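Local coordinates for protein MHC class I antigen (Ctenopharyngodon idella, PDB 5H5Z) that presents peptides, in the manner of MHC class I heavy chains to T cells, as a complex with beta-2-microglobulin, at the interface of chains A and B. Residues are numbered along the deposited sequence; one frame, centred on the assembly and turned at random. Chains: chain A, MHC class I antigen; chain B, Beta-2-microglobulin.

The three contacts form one continuous seam between the MHC class I heavy chain and beta-2-microglobulin. Contact 1 lies in the middle. Its C-alpha centre is about 8 Å from that of contact 2 and about 9 Å from that of contact 3. Contacts 2 and 3 are about 16 Å apart. Contacts 1 and 2 share A:Thr10 and A:Gln93, on platform strands 3-13 and 90-100, and support the groove floor. Contacts 1 and 3 share B:Pro34; contact 3 extends the seam to the loop between strands 3-13 and 21-27. Beta-2-microglobulin changes the peptide presentation profile, and this seam is a plausible route.

Contact 1: the interface of chains A and B. Residues chain A 10, 12, 91, 93, 115-116; chain B 32-34, 55, 63.
A:Thr91 and A:Asp115 meet B:His32 where the floor of the MHC class I platform rests on the immunoglobulin C1-set domain of beta-2-microglobulin. A:Thr91 OG1 sits between its backbone N and carbonyl carbon (chi1 74°). This puts the hydroxyl at the imidazole edge, in plane, 3.2 Å from B:His32 CE1. The methyl CG2 faces B:Pro34 CD at 3.6 Å, tip to tip. The carbonyl O of A:Asp115 is 3.1 Å from B:His32 NE2. It stands well above the ring plane, slightly outward of NE2, so an ordinary N-H bond is unlikely. A:Gly116 CA lies over the same face, offset from the centre.

The A:Gln93 amide runs nearly parallel to the B:Phe63 ring, 18° apart, above one face and displaced past the CZ end. Its NE2 is 3.3 Å from B:Phe63 CZ. A:Thr10 OG1 comes to the ring edge. A:Thr10 OG1 is also 2.8 Å from water 1, which reaches the carbonyl O of B:Leu55.

Further out, B:Pro34 CB lies over the centre of the opposite B:Phe63 face. B:Pro33, after a cis peptide bond, backs the other face of B:His32. The carboxylate OD1 of A:Asp115 accepts a 2.9 Å hydrogen bond from A:Thr91 N, tying that strand to the loop.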
ATOM      1  N   THR A  10      -1.480 -11.855  -7.728  1.00 17.70           N
ATOM      2  CA  THR A  10      -0.396 -12.651  -7.132  1.00 19.85           C
ATOM      3  C   THR A  10      -0.659 -14.150  -7.250  1.00 21.53           C
ATOM      4  O   THR A  10      -1.649 -14.661  -6.725  1.00 22.89           O
ATOM      5  CB  THR A  10      -0.162 -12.307  -5.647  1.00 20.58           C
ATOM      6  OG1 THR A  10       0.067 -10.899  -5.506  1.00 21.58           O
ATOM      7  CG2 THR A  10       1.047 -13.082  -5.092  1.00 20.13           C
ATOM      8  N   VAL A  12       0.993 -17.922  -6.423  1.00 26.05           N
ATOM      9  CA  VAL A  12       1.981 -18.646  -5.640  1.00 30.27           C
ATOM     10  C   VAL A  12       1.894 -20.147  -5.883  1.00 30.35           C
ATOM     11  O   VAL A  12       0.823 -20.723  -5.833  1.00 31.39           O
ATOM     12  CB  VAL A  12       1.792 -18.384  -4.142  1.00 31.52           C
ATOM     13  CG1 VAL A  12       2.882 -19.070  -3.339  1.00 32.86           C
ATOM     14  CG2 VAL A  12       1.777 -16.891  -3.873  1.00 33.77           C
ATOM     15  N   THR A  91       6.736 -17.435  -7.114  1.00 27.95           N
ATOM     16  CA  THR A  91       5.661 -16.462  -7.298  1.00 25.54           C
ATOM     17  C   THR A  91       5.627 -15.928  -8.722  1.00 27.82           C
ATOM     18  O   THR A  91       6.666 -15.796  -9.380  1.00 25.32           O
ATOM     19  CB  THR A  91       5.787 -15.255  -6.341  1.00 31.51           C
ATOM     20  OG1 THR A  91       6.852 -14.405  -6.780  1.00 34.53           O
ATOM     21  CG2 THR A  91       6.055 -15.697  -4.909  1.00 28.70           C
ATOM     22  N   GLN A  93       3.629 -12.688 -10.754  1.00 22.29           N
ATOM     23  CA  GLN A  93       2.877 -11.457 -10.526  1.00 20.95           C
ATOM     24  C   GLN A  93       2.548 -10.731 -11.819  1.00 21.30           C
ATOM     25  O   GLN A  93       3.319 -10.759 -12.778  1.00 21.61           O
ATOM     26  CB  GLN A  93       3.667 -10.506  -9.628  1.00 21.34           C
ATOM     27  CG  GLN A  93       3.686 -10.865  -8.156  1.00 21.05           C
ATOM     28  CD  GLN A  93       4.793 -10.130  -7.417  1.00 23.96           C
ATOM     29  OE1 GLN A  93       5.975 -10.403  -7.619  1.00 23.48           O
ATOM     30  NE2 GLN A  93       4.414  -9.184  -6.571  1.00 21.22           N
ATOM     31  N   ASP A 115       9.219 -14.470  -9.290  1.00 24.78           N
ATOM     32  CA  ASP A 115       9.910 -14.335  -7.994  1.00 25.12           C
ATOM     33  C   ASP A 115      10.262 -12.882  -7.661  1.00 25.89           C
ATOM     34  O   ASP A 115      11.346 -12.590  -7.153  1.00 26.62           O
ATOM     35  CB  ASP A 115      11.136 -15.263  -7.909  1.00 24.96           C
ATOM     36  CG  ASP A 115      10.750 -16.722  -7.739  1.00 28.74           C
ATOM     37  OD1 ASP A 115       9.620 -17.002  -7.294  1.00 30.18           O
ATOM     38  OD2 ASP A 115      11.580 -17.602  -8.044  1.00 29.56           O
ATOM     39  N   GLY A 116       9.333 -11.976  -7.961  1.00 24.13           N
ATOM     40  CA  GLY A 116       9.493 -10.557  -7.640  1.00 25.28           C
ATOM     41  C   GLY A 116      10.513  -9.793  -8.468  1.00 25.35           C
ATOM     42  O   GLY A 116      10.948  -8.714  -8.072  1.00 25.66           O
TER
ATOM     43  N   HIS B  32       9.315  -9.979   0.208  1.00 27.66           N
ATOM     44  CA  HIS B  32       9.099 -11.061  -0.759  1.00 27.86           C
ATOM     45  C   HIS B  32       9.846 -12.285  -0.232  1.00 29.89           C
ATOM     46  O   HIS B  32      10.965 -12.140   0.255  1.00 30.48           O
ATOM     47  CB  HIS B  32       9.650 -10.678  -2.135  1.00 34.92           C
ATOM     48  CG  HIS B  32       9.662 -11.808  -3.122  1.00 47.15           C
ATOM     49  ND1 HIS B  32       8.555 -12.156  -3.866  1.00 42.57           N
ATOM     50  CD2 HIS B  32      10.642 -12.674  -3.478  1.00 49.35           C
ATOM     51  CE1 HIS B  32       8.852 -13.182  -4.641  1.00 53.51           C
ATOM     52  NE2 HIS B  32      10.112 -13.518  -4.424  1.00 58.12           N
ATOM     53  N   PRO B  33       9.247 -13.496  -0.326  1.00 28.70           N
ATOM     54  CA  PRO B  33       7.931 -13.843  -0.894  1.00 29.16           C
ATOM     55  C   PRO B  33       6.747 -13.433   0.007  1.00 26.93           C
ATOM     56  O   PRO B  33       6.968 -12.971   1.130  1.00 27.61           O
ATOM     57  CB  PRO B  33       8.017 -15.364  -1.060  1.00 30.57           C
ATOM     58  CG  PRO B  33       8.958 -15.803   0.004  1.00 33.50           C
ATOM     59  CD  PRO B  33       9.972 -14.700   0.136  1.00 29.91           C
ATOM     60  N   PRO B  34       5.502 -13.598  -0.486  1.00 26.92           N
ATOM     61  CA  PRO B  34       4.319 -13.021   0.176  1.00 24.56           C
ATOM     62  C   PRO B  34       3.861 -13.676   1.479  1.00 25.66           C
ATOM     63  O   PRO B  34       3.245 -12.996   2.305  1.00 31.20           O
ATOM     64  CB  PRO B  34       3.224 -13.143  -0.887  1.00 27.05           C
ATOM     65  CG  PRO B  34       3.654 -14.275  -1.756  1.00 27.97           C
ATOM     66  CD  PRO B  34       5.154 -14.222  -1.778  1.00 29.14           C
ATOM     67  N   LEU B  55      -3.701  -8.929   0.384  1.00 26.25           N
ATOM     68  CA  LEU B  55      -2.356  -8.958  -0.179  1.00 27.12           C
ATOM     69  C   LEU B  55      -2.241  -8.128  -1.457  1.00 23.65           C
ATOM     70  O   LEU B  55      -2.929  -8.379  -2.444  1.00 26.20           O
ATOM     71  CB  LEU B  55      -1.912 -10.404  -0.430  1.00 28.97           C
ATOM     72  CG  LEU B  55      -0.447 -10.654  -0.797  1.00 30.34           C
ATOM     73  CD1 LEU B  55       0.485 -10.428   0.390  1.00 32.09           C
ATOM     74  CD2 LEU B  55      -0.306 -12.063  -1.347  1.00 32.70           C
ATOM     75  N   PHE B  63       5.770  -6.760  -1.586  1.00 23.84           N
ATOM     76  CA  PHE B  63       4.447  -6.808  -0.968  1.00 22.13           C
ATOM     77  C   PHE B  63       4.337  -5.888   0.247  1.00 22.30           C
ATOM     78  O   PHE B  63       5.335  -5.564   0.889  1.00 24.26           O
ATOM     79  CB  PHE B  63       4.128  -8.246  -0.547  1.00 22.71           C
ATOM     80  CG  PHE B  63       4.031  -9.206  -1.693  1.00 23.66           C
ATOM     81  CD1 PHE B  63       2.851  -9.311  -2.416  1.00 23.18           C
ATOM     82  CD2 PHE B  63       5.114 -10.011  -2.052  1.00 25.20           C
ATOM     83  CE1 PHE B  63       2.748 -10.201  -3.479  1.00 23.94           C
ATOM     84  CE2 PHE B  63       5.020 -10.898  -3.117  1.00 26.66           C
ATOM     85  CZ  PHE B  63       3.832 -10.993  -3.830  1.00 26.42           C
TER
HETATM   86  O   HOH W   1      -2.380  -9.564  -5.214  1.00 26.11           O

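Contact 2: the interface of chains A and B. Residues chain A 8-10, 93-95, 111; chain B 57-59, 61.
A mainly apolar interface seats B:Phe57 and B:Trp61 of beta-2-microglobulin under the beta-sheet floor of the MHC class I platform. It anchors the light chain beneath the peptide groove. The B:Phe57 ring is clamped between A:Val8 and A:Gln93. A:Val8 CB lies over one face, toward the rim, 3.6 Å from B:Phe57 CZ. On the opposite face A:Gln93 NE2 stands 3.2 Å above the B:Phe57 ring plane, over its centre. The amide and ring planes are 71° apart, and one N-H points roughly at the ring. The other N-H is used in a nearly straight hydrogen bond, 173° at the hydrogen, from A:Gln93 NE2 to the carbonyl O of B:Trp61 at 2.9 Å. It meets a lone pair in the carbonyl plane. This bond should fix the amide rotation. A:Thr10 OG1 comes in at the rim, near the ring plane, 3.3 Å from B:Phe57 CE2.

The B:Trp61 indole presents its six-membered ring to the sheet. A:Met95 CG sits between its backbone N and carbonyl carbon (chi1 63°), which lays the thioether between the two aromatic residues. Its SD is 3.9 Å above the B:Trp61 plane, offset toward the rim. From the other side of that plane A:Gln93 CB packs on CE3. A:Gln111 CB is 3.7 Å from B:Trp61 CH2, and its carbonyl O lies at the indole edge. Water 2 links A:Gln111 NE2 to NZ of the poorly ordered B:Lys59.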
ATOM      1  N   VAL A   8      -3.699  -5.835  -9.433  1.00 16.24           N
ATOM      2  CA  VAL A   8      -2.482  -6.547  -9.036  1.00 17.98           C
ATOM      3  C   VAL A   8      -2.829  -8.008  -8.752  1.00 17.90           C
ATOM      4  O   VAL A   8      -3.657  -8.299  -7.887  1.00 20.39           O
ATOM      5  CB  VAL A   8      -1.735  -5.868  -7.851  1.00 22.12           C
ATOM      6  CG1 VAL A   8      -1.181  -4.509  -8.269  1.00 21.90           C
ATOM      7  CG2 VAL A   8      -2.621  -5.739  -6.621  1.00 23.46           C
ATOM      8  N   TYR A   9      -2.237  -8.916  -9.527  1.00 18.27           N
ATOM      9  CA  TYR A   9      -2.475 -10.351  -9.364  1.00 18.02           C
ATOM     10  C   TYR A   9      -1.254 -11.006  -8.727  1.00 17.59           C
ATOM     11  O   TYR A   9      -0.123 -10.763  -9.164  1.00 19.05           O
ATOM     12  CB  TYR A   9      -2.687 -11.046 -10.708  1.00 20.77           C
ATOM     13  CG  TYR A   9      -3.858 -10.603 -11.573  1.00 20.32           C
ATOM     14  CD1 TYR A   9      -4.853  -9.740 -11.095  1.00 21.46           C
ATOM     15  CD2 TYR A   9      -3.971 -11.079 -12.878  1.00 22.31           C
ATOM     16  CE1 TYR A   9      -5.914  -9.354 -11.908  1.00 21.37           C
ATOM     17  CE2 TYR A   9      -5.033 -10.711 -13.693  1.00 21.42           C
ATOM     18  CZ  TYR A   9      -5.994  -9.848 -13.204  1.00 22.40           C
ATOM     19  OH  TYR A   9      -7.029  -9.484 -14.030  1.00 23.32           O
ATOM     20  N   THR A  10      -1.480 -11.855  -7.728  1.00 17.70           N
ATOM     21  CA  THR A  10      -0.396 -12.651  -7.132  1.00 19.85           C
ATOM     22  C   THR A  10      -0.659 -14.150  -7.250  1.00 21.53           C
ATOM     23  O   THR A  10      -1.649 -14.661  -6.725  1.00 22.89           O
ATOM     24  CB  THR A  10      -0.162 -12.307  -5.647  1.00 20.58           C
ATOM     25  OG1 THR A  10       0.067 -10.899  -5.506  1.00 21.58           O
ATOM     26  CG2 THR A  10       1.047 -13.082  -5.092  1.00 20.13           C
ATOM     27  N   GLN A  93       3.629 -12.688 -10.754  1.00 22.29           N
ATOM     28  CA  GLN A  93       2.877 -11.457 -10.526  1.00 20.95           C
ATOM     29  C   GLN A  93       2.548 -10.731 -11.819  1.00 21.30           C
ATOM     30  O   GLN A  93       3.319 -10.759 -12.778  1.00 21.61           O
ATOM     31  CB  GLN A  93       3.667 -10.506  -9.628  1.00 21.34           C
ATOM     32  CG  GLN A  93       3.686 -10.865  -8.156  1.00 21.05           C
ATOM     33  CD  GLN A  93       4.793 -10.130  -7.417  1.00 23.96           C
ATOM     34  OE1 GLN A  93       5.975 -10.403  -7.619  1.00 23.48           O
ATOM     35  NE2 GLN A  93       4.414  -9.184  -6.571  1.00 21.22           N
ATOM     36  N   ASN A  94       1.402 -10.061 -11.816  1.00 20.79           N
ATOM     37  CA  ASN A  94       0.986  -9.199 -12.907  1.00 19.27           C
ATOM     38  C   ASN A  94       0.412  -7.930 -12.286  1.00 20.39           C
ATOM     39  O   ASN A  94      -0.400  -7.994 -11.359  1.00 19.74           O
ATOM     40  CB  ASN A  94      -0.062  -9.927 -13.761  1.00 19.09           C
ATOM     41  CG  ASN A  94      -0.563  -9.112 -14.953  1.00 19.60           C
ATOM     42  OD1 ASN A  94       0.152  -8.294 -15.543  1.00 21.86           O
ATOM     43  ND2 ASN A  94      -1.795  -9.383 -15.344  1.00 18.68           N
ATOM     44  N   MET A  95       0.873  -6.781 -12.761  1.00 17.82           N
ATOM     45  CA  MET A  95       0.193  -5.527 -12.465  1.00 17.42           C
ATOM     46  C   MET A  95      -0.077  -4.788 -13.769  1.00 17.57           C
ATOM     47  O   MET A  95       0.769  -4.745 -14.665  1.00 19.28           O
ATOM     48  CB  MET A  95       0.986  -4.658 -11.477  1.00 19.89           C
ATOM     49  CG  MET A  95       2.342  -4.196 -11.984  1.00 22.06           C
ATOM     50  SD  MET A  95       3.336  -3.417 -10.704  1.00 33.43           S
ATOM     51  CE  MET A  95       2.279  -2.042 -10.245  1.00 34.39           C
ATOM     52  N   GLN A 111       2.646  -5.281 -16.883  1.00 18.25           N
ATOM     53  CA  GLN A 111       3.934  -5.839 -16.432  1.00 20.13           C
ATOM     54  C   GLN A 111       3.770  -7.170 -15.710  1.00 19.28           C
ATOM     55  O   GLN A 111       2.775  -7.394 -15.017  1.00 19.83           O
ATOM     56  CB  GLN A 111       4.641  -4.854 -15.492  1.00 25.45           C
ATOM     57  CG  GLN A 111       4.964  -3.503 -16.113  1.00 34.13           C
ATOM     58  CD  GLN A 111       5.213  -2.417 -15.081  1.00 41.82           C
ATOM     59  OE1 GLN A 111       5.217  -2.669 -13.879  1.00 44.49           O
ATOM     60  NE2 GLN A 111       5.418  -1.197 -15.553  1.00 49.12           N
TER
ATOM     61  N   PHE B  57       0.854  -5.369  -3.718  1.00 23.16           N
ATOM     62  CA  PHE B  57       2.253  -5.015  -3.910  1.00 22.31           C
ATOM     63  C   PHE B  57       2.362  -3.727  -4.704  1.00 24.79           C
ATOM     64  O   PHE B  57       1.411  -3.315  -5.386  1.00 26.86           O
ATOM     65  CB  PHE B  57       3.039  -6.163  -4.576  1.00 22.24           C
ATOM     66  CG  PHE B  57       2.457  -6.637  -5.882  1.00 21.05           C
ATOM     67  CD1 PHE B  57       2.810  -6.025  -7.079  1.00 22.53           C
ATOM     68  CD2 PHE B  57       1.582  -7.722  -5.918  1.00 22.50           C
ATOM     69  CE1 PHE B  57       2.277  -6.461  -8.288  1.00 21.82           C
ATOM     70  CE2 PHE B  57       1.053  -8.171  -7.123  1.00 21.32           C
ATOM     71  CZ  PHE B  57       1.403  -7.543  -8.309  1.00 22.20           C
ATOM     72  N   GLU B  58       3.518  -3.085  -4.590  1.00 28.82           N
ATOM     73  CA  GLU B  58       3.773  -1.815  -5.251  1.00 33.64           C
ATOM     74  C   GLU B  58       4.605  -2.031  -6.504  1.00 33.07           C
ATOM     75  O   GLU B  58       4.983  -3.165  -6.818  1.00 30.96           O
ATOM     76  CB  GLU B  58       4.510  -0.874  -4.291  1.00 38.47           C
ATOM     77  CG  GLU B  58       3.661  -0.393  -3.123  1.00 46.59           C
ATOM     78  CD  GLU B  58       4.456   0.399  -2.106  1.00 50.86           C
ATOM     79  OE1 GLU B  58       5.427  -0.147  -1.538  1.00 53.83           O
ATOM     80  OE2 GLU B  58       4.101   1.571  -1.865  1.00 60.33           O
ATOM     81  N   LYS B  59       4.870  -0.946  -7.227  1.00 31.24           N
ATOM     82  CA  LYS B  59       5.858  -0.964  -8.297  1.00 33.99           C
ATOM     83  C   LYS B  59       7.190  -1.402  -7.694  1.00 33.05           C
ATOM     84  O   LYS B  59       7.563  -0.962  -6.604  1.00 34.95           O
ATOM     85  CB  LYS B  59       5.950   0.404  -8.980  1.00 39.79           C
ATOM     86  CG  LYS B  59       4.796   0.655  -9.947  1.00 55.51           C
ATOM     87  CD  LYS B  59       4.528   2.139 -10.183  1.00 63.36           C
ATOM     88  CE  LYS B  59       3.094   2.375 -10.663  1.00 64.90           C
ATOM     89  NZ  LYS B  59       2.839   1.930 -12.068  1.00 70.65           N
ATOM     90  N   TRP B  61       7.422  -4.638  -7.178  1.00 24.17           N
ATOM     91  CA  TRP B  61       6.890  -5.989  -6.918  1.00 23.53           C
ATOM     92  C   TRP B  61       6.838  -6.435  -5.454  1.00 22.80           C
ATOM     93  O   TRP B  61       6.263  -7.481  -5.150  1.00 24.53           O
ATOM     94  CB  TRP B  61       7.632  -7.051  -7.744  1.00 21.68           C
ATOM     95  CG  TRP B  61       7.691  -6.750  -9.202  1.00 23.06           C
ATOM     96  CD1 TRP B  61       8.779  -6.342  -9.919  1.00 24.17           C
ATOM     97  CD2 TRP B  61       6.605  -6.823 -10.123  1.00 22.41           C
ATOM     98  NE1 TRP B  61       8.438  -6.170 -11.242  1.00 25.74           N
ATOM     99  CE2 TRP B  61       7.104  -6.449 -11.392  1.00 24.78           C
ATOM    100  CE3 TRP B  61       5.255  -7.174 -10.000  1.00 21.50           C
ATOM    101  CZ2 TRP B  61       6.303  -6.427 -12.535  1.00 23.12           C
ATOM    102  CZ3 TRP B  61       4.458  -7.146 -11.137  1.00 22.28           C
ATOM    103  CH2 TRP B  61       4.987  -6.775 -12.386  1.00 23.37           C
TER
HETATM  104  O   HOH W   2       4.510   0.489 -13.557  1.00 48.52           O

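Contact 3: the interface of chains A and B. Residues chain A 16-18; chain B 34-36.
A:Asp17 and A:Phe18 press against B:Asp35 and B:Pro34 at the end of the MHC class I and beta-2-microglobulin seam away from contact 2. Here two loops meet: the one joining heavy-chain strands 3-13 and 21-27, and the one entering light-chain strand 36-42.

The tight part is the A:Phe18 ring. It turns its edge to the partner. B:Asp35 CA lies in the ring plane, 3.6 Å from A:Phe18 CD2. The backbone carbonyl O of B:Pro34 is 3.2 Å from A:Phe18 CE2, where a ring C-H could give a weak polar contact.

The two carboxylates are also close, with their planes 58° apart. A:Asp17 CG is anti to its backbone N (chi1 162°), which carries the acid group across that of B:Asp35. A:Asp17 OD2 and B:Asp35 OD1 are 3.1 Å apart. Two charged carboxylates would clash here. A shared proton could ease this, but none is seen. A:Asp17 CB crowds both oxygens of B:Asp35, so the placement of this pair is doubtful.

The looser side is wet. Direct contact between A:Asp17 and B:Ile36 gives way to a bridge. Water 3 is 2.7 Å from the carboxylate OD1 of A:Asp17 and 3.0 Å from the backbone carbonyl O of B:Ile36.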
ATOM      1  N   ILE A  16       1.078 -22.723   1.596  1.00 82.33           N
ATOM      2  CA  ILE A  16      -0.116 -23.083   2.378  1.00 82.55           C
ATOM      3  C   ILE A  16      -0.961 -21.906   2.898  1.00 81.36           C
ATOM      4  O   ILE A  16      -2.186 -21.910   2.770  1.00 91.19           O
ATOM      5  CB  ILE A  16       0.238 -23.987   3.574  1.00 83.49           C
ATOM      6  CG1 ILE A  16      -1.020 -24.344   4.378  1.00 90.61           C
ATOM      7  CG2 ILE A  16       1.269 -23.306   4.461  1.00 81.35           C
ATOM      8  CD1 ILE A  16      -1.699 -25.618   3.929  1.00 89.72           C
ATOM      9  N   ASP A  17      -0.298 -20.912   3.482  1.00 80.61           N
ATOM     10  CA  ASP A  17      -0.952 -19.802   4.188  1.00 88.23           C
ATOM     11  C   ASP A  17      -1.842 -18.943   3.278  1.00 94.95           C
ATOM     12  O   ASP A  17      -2.920 -18.498   3.666  1.00 86.61           O
ATOM     13  CB  ASP A  17       0.129 -18.955   4.890  1.00 89.78           C
ATOM     14  CG  ASP A  17      -0.351 -17.565   5.278  1.00 86.79           C
ATOM     15  OD1 ASP A  17      -1.141 -17.453   6.237  1.00 92.11           O
ATOM     16  OD2 ASP A  17       0.070 -16.591   4.621  1.00 88.34           O
ATOM     17  N   PHE A  18      -1.340 -18.706   2.079  1.00 71.83           N
ATOM     18  CA  PHE A  18      -1.979 -17.922   1.018  1.00 54.39           C
ATOM     19  C   PHE A  18      -2.534 -18.809  -0.107  1.00 47.68           C
ATOM     20  O   PHE A  18      -2.044 -19.921  -0.321  1.00 50.95           O
ATOM     21  CB  PHE A  18      -1.021 -16.851   0.472  1.00 57.20           C
ATOM     22  CG  PHE A  18      -0.938 -15.611   1.328  1.00 58.57           C
ATOM     23  CD1 PHE A  18      -2.002 -14.710   1.387  1.00 61.52           C
ATOM     24  CD2 PHE A  18       0.206 -15.336   2.073  1.00 56.09           C
ATOM     25  CE1 PHE A  18      -1.927 -13.568   2.176  1.00 55.85           C
ATOM     26  CE2 PHE A  18       0.288 -14.195   2.862  1.00 48.74           C
ATOM     27  CZ  PHE A  18      -0.779 -13.310   2.915  1.00 50.58           C
TER
ATOM     28  N   PRO B  34       5.502 -13.598  -0.486  1.00 26.92           N
ATOM     29  CA  PRO B  34       4.319 -13.021   0.176  1.00 24.56           C
ATOM     30  C   PRO B  34       3.861 -13.676   1.479  1.00 25.66           C
ATOM     31  O   PRO B  34       3.245 -12.996   2.305  1.00 31.20           O
ATOM     32  CB  PRO B  34       3.224 -13.143  -0.887  1.00 27.05           C
ATOM     33  CG  PRO B  34       3.654 -14.275  -1.756  1.00 27.97           C
ATOM     34  CD  PRO B  34       5.154 -14.222  -1.778  1.00 29.14           C
ATOM     35  N   ASP B  35       4.135 -14.968   1.662  1.00 26.89           N
ATOM     36  CA  ASP B  35       3.706 -15.673   2.869  1.00 29.62           C
ATOM     37  C   ASP B  35       4.327 -15.050   4.109  1.00 29.47           C
ATOM     38  O   ASP B  35       5.551 -14.916   4.203  1.00 30.05           O
ATOM     39  CB  ASP B  35       4.054 -17.159   2.797  1.00 41.70           C
ATOM     40  CG  ASP B  35       3.002 -18.033   3.441  1.00 48.10           C
ATOM     41  OD1 ASP B  35       2.838 -17.962   4.679  1.00 58.93           O
ATOM     42  OD2 ASP B  35       2.325 -18.778   2.700  1.00 57.80           O
ATOM     43  N   ILE B  36       3.474 -14.663   5.052  1.00 28.55           N
ATOM     44  CA  ILE B  36       3.914 -13.928   6.238  1.00 25.23           C
ATOM     45  C   ILE B  36       2.896 -14.066   7.375  1.00 28.65           C
ATOM     46  O   ILE B  36       1.707 -14.306   7.135  1.00 29.57           O
ATOM     47  CB  ILE B  36       4.173 -12.436   5.896  1.00 24.35           C
ATOM     48  CG1 ILE B  36       5.062 -11.764   6.953  1.00 23.93           C
ATOM     49  CG2 ILE B  36       2.863 -11.676   5.680  1.00 25.03           C
ATOM     50  CD1 ILE B  36       5.834 -10.571   6.428  1.00 23.74           C
TER
HETATM   51  O   HOH W   3       0.031 -16.442   8.455  1.00 51.77           O